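Local coordinates for ABC transporter substrate-binding protein (PDB 6TFX) that binds mannopinic acid as a periplasmic solute-binding protein, probably delivering this mannityl-opine to an ABC transporter for import, at residues I280-Y283 and R284-V288. Residues are numbered along the deposited sequence; the frame is centred on the assembly and turned at random.
Sequences IAKY and RGERV. With N72 ((2~{R})-2-[[(3~{R},4~{R},5~{S})-3,4,5,6-tetrakis(oxidanyl)-2-oxidanylidene-hexyl]amino]pentanedioic acid), chain C.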
# COMPACT_ATOMS: atom_id res chain seq x y z
N ILE A 280 -8.99 -17.30 -11.21
CA ILE A 280 -8.30 -16.06 -11.58
C ILE A 280 -6.78 -16.29 -11.41
O ILE A 280 -5.99 -15.89 -12.28
CB ILE A 280 -8.77 -14.86 -10.71
CG1 ILE A 280 -10.24 -14.54 -11.04
CG2 ILE A 280 -7.86 -13.61 -10.90
CD1 ILE A 280 -10.92 -13.62 -9.99
N ALA A 281 -6.39 -16.95 -10.30
CA ALA A 281 -4.96 -17.23 -10.02
C ALA A 281 -4.37 -18.15 -11.10
O ALA A 281 -3.26 -17.90 -11.56
CB ALA A 281 -4.81 -17.85 -8.64
N LYS A 282 -5.12 -19.19 -11.51
CA LYS A 282 -4.65 -20.13 -12.56
C LYS A 282 -4.47 -19.40 -13.89
O LYS A 282 -3.46 -19.58 -14.56
CB LYS A 282 -5.64 -21.29 -12.75
CG LYS A 282 -5.21 -22.57 -12.06
CD LYS A 282 -5.95 -23.81 -12.58
CE LYS A 282 -7.24 -24.11 -11.86
NZ LYS A 282 -7.00 -24.73 -10.52
N TYR A 283 -5.43 -18.52 -14.24
CA TYR A 283 -5.39 -17.75 -15.48
C TYR A 283 -4.23 -16.76 -15.49
O TYR A 283 -3.46 -16.70 -16.46
CB TYR A 283 -6.72 -17.00 -15.69
CG TYR A 283 -6.69 -16.01 -16.83
CD1 TYR A 283 -6.68 -16.43 -18.15
CD2 TYR A 283 -6.65 -14.64 -16.58
CE1 TYR A 283 -6.59 -15.52 -19.20
CE2 TYR A 283 -6.57 -13.72 -17.62
CZ TYR A 283 -6.56 -14.17 -18.94
OH TYR A 283 -6.51 -13.27 -19.98
N ARG A 284 -4.12 -15.95 -14.41
CA ARG A 284 -3.06 -14.93 -14.33
C ARG A 284 -1.67 -15.52 -14.14
O ARG A 284 -0.71 -14.94 -14.65
CB ARG A 284 -3.36 -13.91 -13.23
CG ARG A 284 -4.52 -12.99 -13.61
CD ARG A 284 -4.79 -11.96 -12.52
NE ARG A 284 -5.30 -10.74 -13.12
CZ ARG A 284 -5.42 -9.57 -12.49
NH1 ARG A 284 -5.10 -9.46 -11.20
NH2 ARG A 284 -5.86 -8.49 -13.15
N GLY A 285 -1.58 -16.64 -13.44
CA GLY A 285 -0.31 -17.35 -13.24
C GLY A 285 0.06 -17.45 -11.77
O GLY A 285 0.06 -16.44 -11.05
N GLU A 286 0.42 -18.67 -11.34
CA GLU A 286 0.71 -18.99 -9.93
C GLU A 286 2.05 -18.47 -9.39
O GLU A 286 2.22 -18.47 -8.17
CB GLU A 286 0.59 -20.50 -9.67
CG GLU A 286 -0.77 -20.89 -9.11
CD GLU A 286 -1.76 -21.53 -10.06
OE1 GLU A 286 -1.56 -21.46 -11.29
OE2 GLU A 286 -2.75 -22.10 -9.55
N ARG A 287 2.97 -17.99 -10.25
CA ARG A 287 4.23 -17.42 -9.76
C ARG A 287 3.98 -16.05 -9.07
O ARG A 287 4.61 -15.71 -8.06
CB ARG A 287 5.20 -17.24 -10.93
CG ARG A 287 6.56 -16.65 -10.55
CD ARG A 287 7.45 -16.43 -11.76
NE ARG A 287 8.61 -15.60 -11.43
CZ ARG A 287 9.48 -15.14 -12.32
NH1 ARG A 287 9.33 -15.42 -13.61
NH2 ARG A 287 10.50 -14.39 -11.93
N VAL A 288 3.04 -15.28 -9.63
CA VAL A 288 2.75 -13.93 -9.16
C VAL A 288 1.46 -13.84 -8.36
O VAL A 288 1.35 -12.99 -7.48
CB VAL A 288 2.71 -13.01 -10.41
CG1 VAL A 288 2.08 -11.65 -10.12
CG2 VAL A 288 4.10 -12.87 -11.03
OAB N72 C . -4.56 -6.82 -10.40
CAF N72 C . -4.70 -6.21 -9.11
CAG N72 C . -4.18 -4.73 -8.96
OAC N72 C . -3.35 -4.33 -10.00
CAH N72 C . -3.78 -4.43 -7.51
OAM N72 C . -3.58 -5.43 -6.59
CAI N72 C . -2.67 -3.61 -6.90
OAD N72 C . -1.52 -3.62 -7.72
CAJ N72 C . -3.16 -2.28 -6.38
OAE N72 C . -4.37 -2.18 -6.06
CAK N72 C . -2.20 -1.06 -6.30
N N72 C . -1.91 -0.72 -4.92
CA N72 C . -2.31 0.52 -4.36
C N72 C . -3.31 1.36 -5.11
O N72 C . -4.60 1.43 -5.07
CB N72 C . -2.57 0.34 -2.86
CG N72 C . -3.50 1.31 -2.14
CD N72 C . -3.17 1.47 -0.65
OE1 N72 C . -1.98 1.34 -0.21
OE2 N72 C . -4.09 1.76 0.14
OXT N72 C . -2.57 2.09 -5.80
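The C-terminal end of helix 277-284 brings R284 into the mannopinic acid pocket, with I280 one turn earlier beside it. Two successive i to i-4 backbone bonds define this helix end. R284 N donates to I280 O at 2.8 Å in a nearly straight bond (170°). G285 N donates to A281 O at 2.8 Å but at a more bent 149°. G285 then leaves helical geometry with a positive phi, a backbone conformation that favours glycine, and the chain turns toward strand 289-291. The R284 side chain runs alongside I280 in the same direction, its CD 3.8 Å from I280 CG2. With CG anti to the carbonyl carbon (chi1 -71°) and a bend at chi3, it carries the guanidinium group to the end of the opine's polyol chain. Its second amino group, NH2, bonds to G341 O of helix 340-353, which should restrict rotation of the flat group. On the solvent-exposed side, E286 OE2 lies 3.5 Å from K282 CG, whereas K282 NZ stays 5.1 Å from that oxygen, too far for a salt bridge. In the pocket, R284 NH1 donates to N72 OAB at 2.8 Å, and this oxygen sits at the guanidinium edge, near its plane.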